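PDB 3GUY: short-chain dehydrogenase/reductase SDR from Vibrio parahaemolyticus, which probably catalyses the NAD(P)(H)-dependent oxidation or reduction of a still unidentified substrate. Local coordinates for residues G25-L30 against N47-R52; E67-I72 against K116-Q121; Q97-N102 against S141-V146; V125-S130 against M166-V171. The protein carries 2 engineered substitutions. All blocks are in the same frame, centred on the assembly; numbering follows the deposited sequence.

Interaction 1: G25-L30 against N47-R52; sequences GKATYL and NNVGYR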
loop_
_atom_site.group_PDB
_atom_site.type_symbol
_atom_site.label_atom_id
_atom_site.label_comp_id
_atom_site.label_asym_id
_atom_site.label_seq_id
_atom_site.Cartn_x
_atom_site.Cartn_y
_atom_site.Cartn_z
ATOM N N GLY D 25 29.471 14.360 -20.415
ATOM C CA GLY D 25 29.344 15.380 -21.443
ATOM C C GLY D 25 27.985 16.058 -21.595
ATOM O O GLY D 25 27.834 16.884 -22.486
ATOM N N LYS D 26 26.998 15.777 -20.737
ATOM C CA LYS D 26 25.640 16.304 -20.979
ATOM C C LYS D 26 25.371 17.700 -20.376
ATOM O O LYS D 26 25.831 18.026 -19.281
ATOM C CB LYS D 26 24.596 15.313 -20.486
ATOM C CG LYS D 26 24.843 13.890 -20.986
ATOM C CD LYS D 26 23.533 13.131 -21.220
ATOM C CE LYS D 26 23.774 11.622 -21.223
ATOM N NZ LYS D 26 22.515 10.884 -21.036
ATOM N N ALA D 27 24.623 18.519 -21.106
ATOM C CA ALA D 27 24.244 19.851 -20.612
ATOM C C ALA D 27 23.241 19.761 -19.446
ATOM O O ALA D 27 22.192 19.128 -19.574
ATOM C CB ALA D 27 23.653 20.691 -21.714
ATOM N N THR D 28 23.572 20.447 -18.353
ATOM C CA THR D 28 22.721 20.603 -17.165
ATOM C C THR D 28 22.335 22.089 -16.883
ATOM O O THR D 28 23.120 23.019 -17.153
ATOM C CB THR D 28 23.422 20.063 -15.940
ATOM O OG1 THR D 28 24.624 20.825 -15.693
ATOM C CG2 THR D 28 23.753 18.605 -16.137
ATOM N N TYR D 29 21.108 22.289 -16.389
ATOM C CA TYR D 29 20.637 23.556 -15.812
ATOM C C TYR D 29 20.216 23.321 -14.357
ATOM O O TYR D 29 19.341 22.507 -14.084
ATOM C CB TYR D 29 19.457 24.078 -16.613
ATOM C CG TYR D 29 19.143 25.535 -16.316
ATOM C CD1 TYR D 29 19.769 26.576 -17.045
ATOM C CD2 TYR D 29 18.256 25.879 -15.311
ATOM C CE1 TYR D 29 19.489 27.905 -16.779
ATOM C CE2 TYR D 29 17.963 27.216 -15.042
ATOM C CZ TYR D 29 18.578 28.224 -15.779
ATOM O OH TYR D 29 18.268 29.536 -15.480
ATOM N N LEU D 30 20.890 23.983 -13.426
ATOM C CA LEU D 30 20.738 23.714 -12.017
ATOM C C LEU D 30 19.926 24.790 -11.270
ATOM O O LEU D 30 20.115 26.008 -11.471
ATOM C CB LEU D 30 22.091 23.556 -11.348
ATOM C CG LEU D 30 23.078 22.545 -11.957
ATOM C CD1 LEU D 30 24.066 22.161 -10.893
ATOM C CD2 LEU D 30 22.454 21.299 -12.545
ATOM N N ASN D 47 30.167 21.295 -18.787
ATOM C CA ASN D 47 29.100 21.370 -19.825
ATOM C C ASN D 47 27.801 22.036 -19.338
ATOM O O ASN D 47 26.783 22.066 -20.042
ATOM C CB ASN D 47 28.833 19.974 -20.344
ATOM C CG ASN D 47 30.129 19.273 -20.704
ATOM O OD1 ASN D 47 30.924 19.818 -21.481
ATOM N ND2 ASN D 47 30.394 18.130 -20.083
ATOM N N ASN D 48 27.864 22.605 -18.143
ATOM C CA ASN D 48 26.713 23.291 -17.573
ATOM C C ASN D 48 26.315 24.541 -18.367
ATOM O O ASN D 48 27.175 25.338 -18.786
ATOM C CB ASN D 48 26.965 23.637 -16.098
ATOM C CG ASN D 48 25.864 24.496 -15.521
ATOM O OD1 ASN D 48 25.978 25.723 -15.547
ATOM N ND2 ASN D 48 24.735 23.861 -15.098
ATOM N N VAL D 49 25.005 24.719 -18.548
ATOM C CA VAL D 49 24.473 25.808 -19.365
ATOM C C VAL D 49 23.619 26.761 -18.528
ATOM O O VAL D 49 22.708 27.388 -19.034
ATOM C CB VAL D 49 23.641 25.272 -20.550
ATOM C CG1 VAL D 49 24.544 24.466 -21.517
ATOM C CG2 VAL D 49 22.484 24.431 -20.050
ATOM N N GLY D 50 23.921 26.871 -17.245
ATOM C CA GLY D 50 23.207 27.818 -16.411
ATOM C C GLY D 50 22.715 27.224 -15.114
ATOM O O GLY D 50 22.714 26.008 -14.907
ATOM N N TYR D 51 22.379 28.137 -14.226
ATOM C CA TYR D 51 21.793 27.855 -12.940
ATOM C C TYR D 51 20.978 29.080 -12.547
ATOM O O TYR D 51 21.282 30.216 -12.984
ATOM C CB TYR D 51 22.860 27.587 -11.891
ATOM C CG TYR D 51 23.874 28.705 -11.649
ATOM C CD1 TYR D 51 23.646 29.674 -10.678
ATOM C CD2 TYR D 51 25.088 28.761 -12.358
ATOM C CE1 TYR D 51 24.579 30.692 -10.427
ATOM C CE2 TYR D 51 26.038 29.784 -12.120
ATOM C CZ TYR D 51 25.773 30.740 -11.147
ATOM O OH TYR D 51 26.674 31.744 -10.876
ATOM N N ARG D 52 19.956 28.875 -11.730
ATOM C CA ARG D 52 19.153 29.997 -11.265
ATOM C C ARG D 52 18.567 29.672 -9.904
ATOM O O ARG D 52 17.948 28.624 -9.735
ATOM C CB ARG D 52 18.036 30.247 -12.247
ATOM C CG ARG D 52 17.342 31.553 -12.047
ATOM C CD ARG D 52 16.338 31.742 -13.106
ATOM N NE ARG D 52 15.611 32.998 -12.951
ATOM C CZ ARG D 52 14.525 33.321 -13.644
ATOM N NH1 ARG D 52 13.994 32.482 -14.527
ATOM N NH2 ARG D 52 13.946 34.491 -13.432
HETATM O O HOH W 1 15.527 30.150 -15.667
#
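Residues 25-30 lead into strand 28-32 and residues 47-52 into the edge strand 51-53, the two segments running alongside each other in the same direction. They join the ends of a beta-alpha-beta unit whose helix 35-42 packs on Leu30 and Tyr51. Val49 N donates to Thr28 O at 2.9 Å, almost along the carbonyl axis, and Leu30 N reaches a lone pair of Gly50 O at 3.1 Å. Asn48 ties the turn together: Asn48 OD1 accepts from Gly50 N (2.9 Å), an Asx turn, while Asn48 ND2 gives one bond across to Thr28 OG1 (3.1 Å) and another back to Gly50 O. Tyr29 can be followed outward. Its CB lies near Gly50 O, and with CG anti to the backbone N (chi1 -165°) the ring passes along the partner chain. CD1 and CE1 lie over Gly50 C, and Tyr51 N sits above the same face toward the rim, while Val49 O approaches the edge at Tyr29 CD1 (3.6 Å). At the tip, Tyr29 OH meets Arg52 CB at 3.3 Å. A water hydrogen-bonded to Tyr29 OH at 2.8 Å accepts from Arg52 NH1. Gly50 suits this place, since a CB there would collide with the ring. Gly50 O accepts from two N-H groups, and the Asn48 amide uses both oxygen and nitrogen, so hydrogen bonds fix the turn where strand pairing begins.

Interaction 2: E67-I72 against K116-Q121; sequences EQLDSI and KRYKDQ
Charge, a shared water and apolar packing join the end of helix 59-67 and the loop after it to the end of helix 93-118 and the type I turn Tyr118-Gln121. In the salt bridge Arg117, extended from CG to NE, crosses Glu67 and sends Arg117 NH2 to Glu67 OE1 at 2.8 Å (N-H...O 157°); the oxygen lies near the guanidinium plane, but the donor stands above the carboxylate plane. Arg117 NH1 adds a weak bond to Glu67 OE1 at 3.2 Å. Glu67 N sits over one guanidinium face, and Arg117 NE forms a second salt bridge, to Glu113. The polar part runs through water: one molecule donates to Ser71 O at 2.7 Å and also hydrogen-bonds Tyr118 OH at 2.7 Å. Apolar contact centres on Ile72, whose CG2 lies 4.2 Å from Tyr118 CD1 as the two side chains run antiparallel alongside each other. Ile72 CD1 lies 3.6 Å from Gln121 OE1, in van der Waals contact with the amide end. Phe66 of helix 59-67 packs on both Arg117 and Tyr118. Lying between two carboxylates, the Arg117 charge is probably stabilised, and the salt bridge and water accompany the apolar contact of Ile72.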
loop_
_atom_site.group_PDB
_atom_site.type_symbol
_atom_site.label_atom_id
_atom_site.label_comp_id
_atom_site.label_asym_id
_atom_site.label_seq_id
_atom_site.Cartn_x
_atom_site.Cartn_y
_atom_site.Cartn_z
ATOM N N GLU D 67 10.296 29.144 -18.395
ATOM C CA GLU D 67 10.130 30.081 -19.504
ATOM C C GLU D 67 11.501 30.482 -20.065
ATOM O O GLU D 67 11.681 30.588 -21.268
ATOM C CB GLU D 67 9.387 31.336 -19.037
ATOM C CG GLU D 67 8.990 32.287 -20.164
ATOM C CD GLU D 67 7.946 31.696 -21.108
ATOM O OE1 GLU D 67 7.018 31.009 -20.627
ATOM O OE2 GLU D 67 8.049 31.934 -22.336
ATOM N N GLN D 68 12.466 30.674 -19.183
ATOM C CA GLN D 68 13.761 31.218 -19.578
ATOM C C GLN D 68 14.729 30.164 -20.113
ATOM O O GLN D 68 15.835 30.498 -20.461
ATOM C CB GLN D 68 14.386 31.981 -18.391
ATOM C CG GLN D 68 13.591 33.225 -17.975
ATOM C CD GLN D 68 13.530 34.262 -19.092
ATOM O OE1 GLN D 68 12.446 34.704 -19.512
ATOM N NE2 GLN D 68 14.697 34.622 -19.612
ATOM N N LEU D 69 14.329 28.898 -20.174
ATOM C CA LEU D 69 15.209 27.872 -20.704
ATOM C C LEU D 69 15.291 28.052 -22.202
ATOM O O LEU D 69 14.328 28.513 -22.815
ATOM C CB LEU D 69 14.689 26.466 -20.382
ATOM C CG LEU D 69 14.818 25.997 -18.935
ATOM C CD1 LEU D 69 14.232 24.603 -18.812
ATOM C CD2 LEU D 69 16.271 26.037 -18.493
ATOM N N ASP D 70 16.433 27.673 -22.776
ATOM C CA ASP D 70 16.668 27.792 -24.222
ATOM C C ASP D 70 16.175 26.620 -25.073
ATOM O O ASP D 70 16.061 26.749 -26.288
ATOM C CB ASP D 70 18.156 28.039 -24.494
ATOM C CG ASP D 70 18.523 29.495 -24.349
ATOM O OD1 ASP D 70 17.605 30.335 -24.354
ATOM O OD2 ASP D 70 19.721 29.804 -24.224
ATOM N N SER D 71 15.877 25.490 -24.450
ATOM C CA SER D 71 15.391 24.333 -25.187
ATOM C C SER D 71 14.518 23.483 -24.270
ATOM O O SER D 71 14.386 23.785 -23.075
ATOM C CB SER D 71 16.577 23.516 -25.719
ATOM O OG SER D 71 17.539 23.304 -24.713
ATOM N N ILE D 72 13.923 22.442 -24.845
ATOM C CA ILE D 72 13.051 21.539 -24.145
ATOM C C ILE D 72 13.963 20.575 -23.390
ATOM O O ILE D 72 14.833 19.948 -23.985
ATOM C CB ILE D 72 12.185 20.745 -25.124
ATOM C CG1 ILE D 72 11.302 21.679 -25.955
ATOM C CG2 ILE D 72 11.305 19.721 -24.412
ATOM C CD1 ILE D 72 10.747 20.980 -27.176
ATOM N N LYS D 116 2.034 20.990 -18.045
ATOM C CA LYS D 116 1.511 22.126 -18.822
ATOM C C LYS D 116 2.331 22.288 -20.111
ATOM O O LYS D 116 1.764 22.313 -21.184
ATOM C CB LYS D 116 1.579 23.421 -17.985
ATOM C CG LYS D 116 0.693 24.539 -18.501
ATOM C CD LYS D 116 0.581 25.710 -17.491
ATOM C CE LYS D 116 -0.527 26.691 -17.881
ATOM N NZ LYS D 116 -1.843 26.212 -17.324
ATOM N N ARG D 117 3.646 22.326 -19.985
ATOM C CA ARG D 117 4.528 22.712 -21.100
ATOM C C ARG D 117 4.968 21.525 -21.960
ATOM O O ARG D 117 5.098 21.666 -23.193
ATOM C CB ARG D 117 5.768 23.427 -20.577
ATOM C CG ARG D 117 5.527 24.809 -20.025
ATOM C CD ARG D 117 6.819 25.321 -19.391
ATOM N NE ARG D 117 6.656 26.655 -18.832
ATOM C CZ ARG D 117 6.917 27.813 -19.447
ATOM N NH1 ARG D 117 7.402 27.837 -20.680
ATOM N NH2 ARG D 117 6.718 28.959 -18.799
ATOM N N TYR D 118 5.176 20.361 -21.349
ATOM C CA TYR D 118 5.920 19.285 -22.015
ATOM C C TYR D 118 5.248 17.933 -22.007
ATOM O O TYR D 118 5.911 16.930 -22.231
ATOM C CB TYR D 118 7.299 19.118 -21.372
ATOM C CG TYR D 118 8.058 20.393 -21.168
ATOM C CD1 TYR D 118 8.188 21.342 -22.201
ATOM C CD2 TYR D 118 8.680 20.649 -19.947
ATOM C CE1 TYR D 118 8.906 22.516 -21.994
ATOM C CE2 TYR D 118 9.368 21.800 -19.727
ATOM C CZ TYR D 118 9.493 22.738 -20.748
ATOM O OH TYR D 118 10.202 23.871 -20.474
ATOM N N LYS D 119 3.955 17.869 -21.763
ATOM C CA LYS D 119 3.307 16.555 -21.679
ATOM C C LYS D 119 3.372 15.768 -22.984
ATOM O O LYS D 119 3.393 14.544 -22.960
ATOM C CB LYS D 119 1.864 16.641 -21.165
ATOM C CG LYS D 119 0.946 17.506 -21.965
ATOM C CD LYS D 119 -0.497 17.396 -21.506
ATOM C CE LYS D 119 -1.413 18.417 -22.198
ATOM N NZ LYS D 119 -1.081 19.833 -21.871
ATOM N N ASP D 120 3.372 16.460 -24.124
ATOM C CA ASP D 120 3.394 15.801 -25.441
ATOM C C ASP D 120 4.843 15.663 -25.985
ATOM O O ASP D 120 5.044 15.265 -27.135
ATOM C CB ASP D 120 2.507 16.573 -26.429
ATOM C CG ASP D 120 1.003 16.375 -26.181
ATOM O OD1 ASP D 120 0.600 15.424 -25.464
ATOM O OD2 ASP D 120 0.195 17.168 -26.731
ATOM N N GLN D 121 5.833 15.987 -25.143
ATOM C CA GLN D 121 7.266 15.841 -25.447
ATOM C C GLN D 121 7.836 14.620 -24.705
ATOM O O GLN D 121 7.405 14.313 -23.605
ATOM C CB GLN D 121 8.050 17.069 -24.973
ATOM C CG GLN D 121 7.637 18.402 -25.599
ATOM C CD GLN D 121 8.023 18.521 -27.068
ATOM O OE1 GLN D 121 8.958 17.870 -27.551
ATOM N NE2 GLN D 121 7.293 19.363 -27.789
HETATM O O HOH W 2 11.892 24.665 -22.429
#

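Interaction 3: Q97-N102 against S141-V146; sequences QTLIEN and STYCAV
Helical segments 97-102 and 141-146 run nearly parallel, their axes 9.8 Å apart at closest approach and crossing at -23°. The first carries a wider pi-type turn at 100-102, and the backbones come nearest at Ile100 and Val146, whose CA atoms are 6.2 Å apart. No hydrogen bond spans the gap. Leu99 fills it: CG is anti to the backbone N (chi1 -161°), which sends the isobutyl group straight at the partner helix. Leu99 CD2 reaches Thr142 OG1 at 3.4 Å and comes within 3.7 Å of Tyr143 N. Leu99 CD1 comes to the edge of the Tyr143 ring, 4.3 Å from Tyr143 CD1, while Leu99 CG touches Val146 CG2. Thr142 OG1 is not left with the methyl group alone, because it hydrogen-bonds Gln91. Tyr143 occupies the tyrosine position of the YxxxK signature of short-chain dehydrogenases/reductases and is thus probably the active-site tyrosine; the ring of Phe85 meets it edge-to-face, and Ser130 packs against it. In this family the two long helices concerned commonly build the dimer interface, and here Ile100 packs on Ile100 of the second subunit, as Cys144 does on Ser156 of that subunit. One turn beyond Thr142, Val146 divides its two methyl groups between neighbouring residues of helix 93-118. CG2 goes to Leu99, and Val146 CG1, anti to the carbonyl carbon (chi1 -60°), fits 3.9 Å from Ile100 CA and 4.0 Å from Ile100 CG1; the two side chains cross at about a right angle.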
loop_
_atom_site.group_PDB
_atom_site.type_symbol
_atom_site.label_atom_id
_atom_site.label_comp_id
_atom_site.label_asym_id
_atom_site.label_seq_id
_atom_site.Cartn_x
_atom_site.Cartn_y
_atom_site.Cartn_z
ATOM N N GLN D 97 4.654 24.083 8.357
ATOM C CA GLN D 97 4.316 24.833 7.164
ATOM C C GLN D 97 5.474 24.904 6.158
ATOM O O GLN D 97 5.241 24.743 4.987
ATOM C CB GLN D 97 3.805 26.255 7.489
ATOM C CG GLN D 97 3.364 27.062 6.223
ATOM C CD GLN D 97 2.385 26.321 5.300
ATOM O OE1 GLN D 97 1.491 25.625 5.767
ATOM N NE2 GLN D 97 2.556 26.470 3.966
ATOM N N THR D 98 6.696 25.139 6.634
ATOM C CA THR D 98 7.903 25.111 5.787
ATOM C C THR D 98 8.118 23.762 5.112
ATOM O O THR D 98 8.532 23.679 3.930
ATOM C CB THR D 98 9.148 25.424 6.616
ATOM O OG1 THR D 98 8.977 26.710 7.199
ATOM C CG2 THR D 98 10.412 25.381 5.764
ATOM N N LEU D 99 7.854 22.698 5.871
ATOM C CA LEU D 99 7.964 21.344 5.330
ATOM C C LEU D 99 7.007 21.138 4.140
ATOM O O LEU D 99 7.385 20.531 3.121
ATOM C CB LEU D 99 7.668 20.315 6.420
ATOM C CG LEU D 99 8.117 18.879 6.249
ATOM C CD1 LEU D 99 9.634 18.807 6.025
ATOM C CD2 LEU D 99 7.632 18.095 7.516
ATOM N N ILE D 100 5.770 21.622 4.295
ATOM C CA ILE D 100 4.750 21.524 3.265
ATOM C C ILE D 100 5.180 22.286 2.017
ATOM O O ILE D 100 5.123 21.774 0.894
ATOM C CB ILE D 100 3.351 22.053 3.753
ATOM C CG1 ILE D 100 2.736 21.106 4.809
ATOM C CG2 ILE D 100 2.388 22.117 2.567
ATOM C CD1 ILE D 100 1.548 21.643 5.561
ATOM N N GLU D 101 5.648 23.516 2.224
ATOM C CA GLU D 101 6.131 24.350 1.116
ATOM C C GLU D 101 7.304 23.729 0.370
ATOM O O GLU D 101 7.266 23.614 -0.863
ATOM C CB GLU D 101 6.528 25.732 1.636
ATOM C CG GLU D 101 5.343 26.551 2.135
ATOM C CD GLU D 101 5.763 27.755 3.008
ATOM O OE1 GLU D 101 6.981 27.946 3.307
ATOM O OE2 GLU D 101 4.857 28.519 3.414
ATOM N N ASN D 102 8.331 23.316 1.102
ATOM C CA ASN D 102 9.564 22.792 0.490
ATOM C C ASN D 102 9.408 21.425 -0.190
ATOM O O ASN D 102 10.216 21.083 -1.074
ATOM C CB ASN D 102 10.683 22.626 1.498
ATOM C CG ASN D 102 11.169 23.923 2.121
ATOM O OD1 ASN D 102 10.821 25.024 1.688
ATOM N ND2 ASN D 102 11.952 23.779 3.222
ATOM N N SER D 141 5.742 12.142 11.355
ATOM C CA SER D 141 4.386 12.074 10.872
ATOM C C SER D 141 4.136 13.084 9.723
ATOM O O SER D 141 3.462 12.756 8.779
ATOM C CB SER D 141 3.390 12.245 11.986
ATOM O OG SER D 141 3.407 13.538 12.546
ATOM N N THR D 142 4.603 14.313 9.875
ATOM C CA THR D 142 4.411 15.361 8.841
ATOM C C THR D 142 5.347 15.191 7.645
ATOM O O THR D 142 5.024 15.613 6.520
ATOM C CB THR D 142 4.621 16.751 9.435
ATOM O OG1 THR D 142 5.899 16.771 10.122
ATOM C CG2 THR D 142 3.455 17.089 10.415
ATOM N N TYR D 143 6.518 14.609 7.892
ATOM C CA TYR D 143 7.442 14.212 6.811
ATOM C C TYR D 143 6.830 13.135 5.960
ATOM O O TYR D 143 6.763 13.297 4.754
ATOM C CB TYR D 143 8.770 13.720 7.334
ATOM C CG TYR D 143 9.803 13.506 6.254
ATOM C CD1 TYR D 143 10.292 14.578 5.494
ATOM C CD2 TYR D 143 10.283 12.244 5.988
ATOM C CE1 TYR D 143 11.229 14.384 4.489
ATOM C CE2 TYR D 143 11.260 12.048 5.023
ATOM C CZ TYR D 143 11.723 13.129 4.268
ATOM O OH TYR D 143 12.662 12.943 3.285
ATOM N N CYS D 144 6.306 12.087 6.599
ATOM C CA CYS D 144 5.583 11.078 5.879
ATOM C C CYS D 144 4.411 11.726 5.172
ATOM O O CYS D 144 4.136 11.439 3.990
ATOM C CB CYS D 144 5.081 9.949 6.807
ATOM S SG CYS D 144 6.367 8.875 7.450
ATOM N N ALA D 145 3.707 12.612 5.864
ATOM C CA ALA D 145 2.540 13.232 5.245
ATOM C C ALA D 145 2.868 13.851 3.895
ATOM O O ALA D 145 2.196 13.533 2.881
ATOM C CB ALA D 145 1.914 14.258 6.172
ATOM N N VAL D 146 3.895 14.704 3.863
ATOM C CA VAL D 146 4.300 15.414 2.600
ATOM C C VAL D 146 4.896 14.461 1.503
ATOM O O VAL D 146 4.667 14.644 0.301
ATOM C CB VAL D 146 5.212 16.634 2.879
ATOM C CG1 VAL D 146 4.492 17.677 3.785
ATOM C CG2 VAL D 146 6.605 16.247 3.537
#

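Interaction 4: V125-S130 against M166-V171; sequences VVMIMS and MKIIAV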
loop_
_atom_site.group_PDB
_atom_site.type_symbol
_atom_site.label_atom_id
_atom_site.label_comp_id
_atom_site.label_asym_id
_atom_site.label_seq_id
_atom_site.Cartn_x
_atom_site.Cartn_y
_atom_site.Cartn_z
ATOM N N VAL D 125 10.591 12.653 -16.289
ATOM C CA VAL D 125 10.537 13.422 -15.078
ATOM C C VAL D 125 10.885 12.490 -13.931
ATOM O O VAL D 125 10.170 11.543 -13.670
ATOM C CB VAL D 125 9.157 14.050 -14.922
ATOM C CG1 VAL D 125 9.081 14.785 -13.638
ATOM C CG2 VAL D 125 8.918 15.007 -16.126
ATOM N N VAL D 126 12.007 12.737 -13.298
ATOM C CA VAL D 126 12.471 11.906 -12.223
ATOM C C VAL D 126 12.082 12.579 -10.914
ATOM O O VAL D 126 12.703 13.556 -10.476
ATOM C CB VAL D 126 13.979 11.676 -12.267
ATOM C CG1 VAL D 126 14.416 10.811 -11.054
ATOM C CG2 VAL D 126 14.406 11.048 -13.629
ATOM N N MET D 127 11.082 12.009 -10.254
ATOM C CA MET D 127 10.642 12.556 -8.958
ATOM C C MET D 127 11.301 11.846 -7.766
ATOM O O MET D 127 11.004 10.699 -7.460
ATOM C CB MET D 127 9.128 12.492 -8.900
ATOM C CG MET D 127 8.409 13.325 -10.010
ATOM S SD MET D 127 8.535 15.164 -9.862
ATOM C CE MET D 127 7.902 15.185 -8.125
ATOM N N ILE D 128 12.185 12.535 -7.055
ATOM C CA ILE D 128 12.859 11.911 -5.930
ATOM C C ILE D 128 12.074 12.156 -4.648
ATOM O O ILE D 128 11.797 13.311 -4.274
ATOM C CB ILE D 128 14.301 12.359 -5.788
ATOM C CG1 ILE D 128 15.068 12.039 -7.104
ATOM C CG2 ILE D 128 14.946 11.691 -4.585
ATOM C CD1 ILE D 128 16.442 12.533 -7.091
ATOM N N MET D 129 11.699 11.059 -3.989
ATOM C CA MET D 129 10.866 11.149 -2.800
ATOM C C MET D 129 11.714 10.636 -1.637
ATOM O O MET D 129 12.778 11.163 -1.356
ATOM C CB MET D 129 9.509 10.387 -3.002
ATOM C CG MET D 129 8.520 11.154 -3.867
ATOM S SD MET D 129 7.137 10.263 -4.530
ATOM C CE MET D 129 8.109 9.364 -5.793
ATOM N N SER D 130 11.270 9.590 -0.975
ATOM C CA SER D 130 11.966 9.068 0.190
ATOM C C SER D 130 11.257 7.769 0.492
ATOM O O SER D 130 10.100 7.554 0.037
ATOM C CB SER D 130 11.834 10.024 1.385
ATOM O OG SER D 130 11.912 9.309 2.610
ATOM N N MET D 166 5.667 11.820 -22.233
ATOM C CA MET D 166 6.254 12.170 -20.941
ATOM C C MET D 166 5.987 10.977 -19.985
ATOM O O MET D 166 4.930 10.408 -19.989
ATOM C CB MET D 166 5.641 13.472 -20.385
ATOM C CG MET D 166 6.165 13.905 -18.989
ATOM S SD MET D 166 5.416 15.461 -18.332
ATOM C CE MET D 166 6.707 16.542 -18.617
ATOM N N LYS D 167 6.988 10.670 -19.183
ATOM C CA LYS D 167 6.944 9.585 -18.214
ATOM C C LYS D 167 7.414 10.094 -16.868
ATOM O O LYS D 167 8.265 10.946 -16.807
ATOM C CB LYS D 167 7.935 8.503 -18.656
ATOM C CG LYS D 167 7.301 7.419 -19.457
ATOM C CD LYS D 167 8.316 6.592 -20.241
ATOM C CE LYS D 167 9.718 6.515 -19.635
ATOM N NZ LYS D 167 10.698 6.984 -20.663
ATOM N N ILE D 168 6.885 9.533 -15.790
ATOM C CA ILE D 168 7.408 9.873 -14.474
ATOM C C ILE D 168 8.135 8.654 -13.854
ATOM O O ILE D 168 7.603 7.561 -13.810
ATOM C CB ILE D 168 6.281 10.359 -13.525
ATOM C CG1 ILE D 168 5.656 11.663 -14.024
ATOM C CG2 ILE D 168 6.832 10.619 -12.134
ATOM C CD1 ILE D 168 4.361 12.042 -13.270
ATOM N N ILE D 169 9.348 8.888 -13.389
ATOM C CA ILE D 169 10.215 7.869 -12.744
ATOM C C ILE D 169 10.230 8.197 -11.253
ATOM O O ILE D 169 10.429 9.350 -10.863
ATOM C CB ILE D 169 11.675 7.886 -13.269
ATOM C CG1 ILE D 169 11.718 7.870 -14.815
ATOM C CG2 ILE D 169 12.567 6.741 -12.634
ATOM C CD1 ILE D 169 10.937 6.844 -15.404
ATOM N N ALA D 170 9.895 7.199 -10.442
ATOM C CA ALA D 170 9.776 7.412 -8.986
ATOM C C ALA D 170 11.001 6.843 -8.319
ATOM O O ALA D 170 11.377 5.718 -8.556
ATOM C CB ALA D 170 8.495 6.758 -8.430
ATOM N N VAL D 171 11.646 7.634 -7.493
ATOM C CA VAL D 171 12.845 7.211 -6.806
ATOM C C VAL D 171 12.627 7.435 -5.318
ATOM O O VAL D 171 12.161 8.516 -4.929
ATOM C CB VAL D 171 14.066 8.060 -7.247
ATOM C CG1 VAL D 171 15.308 7.541 -6.580
ATOM C CG2 VAL D 171 14.167 8.123 -8.824
#
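Parallel pairing brings Val125 beside Ile168, Val126 beside Ile169, Met127 beside Ala170 and Ile128 beside Val171, so the side chains fall on two faces. On the face of Val126 and Ile128, the two valines meet methyl to methyl on crossing side chains, Val126 CG1 to Val171 CG2 at 3.5 Å. Ile128 instead runs alongside Val171 in the same direction, Ile128 CG1 to Val171 CB 4.1 Å. Helix 196-207 covers this face at Val126, Ile169 and Val171. On the other face Met127, bent at chi2 and chi3, crosses Ile168 obliquely, its CG 3.8 Å from Ile168 CG2. At one end Met166 CE reaches Val125 CG2 (3.7 Å); at the other Met129 curls its CE onto Ala170 CB (3.7 Å). Helices 93-118 and 141-160 cover this side. Five backbone bonds hold the strands, among them Met127 N to Ile169 O at 2.8 Å and Met129 N to Val171 O at 2.8 Å, both nearly along the C=O axis. Strands 124-128 and 167-174, joined through helix 141-160, form a beta-alpha-beta unit of the Rossmann fold, with helices on both faces of a parallel sheet.

In the fold
From the N terminus, interaction 1 closes first, bringing the chain back after helix 35-42 to set edge strand 51-53 beside strand 28-32. Interaction 2 opens later and spans strand 75-78 and most of helix 93-118; Leu69 and Gln68 of its loop pack on Tyr29 and Arg52 of interaction 1. Interaction 3 starts inside that span and ends beyond it, so the two cross, sharing helix 93-118 about 28 Å apart between centres. Interaction 4 follows interaction 2 in series, touching it through Met166, but crosses interaction 3, meeting it where Tyr143 packs on Ser130. Interactions 1 and 4 tie strands of one sheet; interactions 2 and 3 both touch the second subunit.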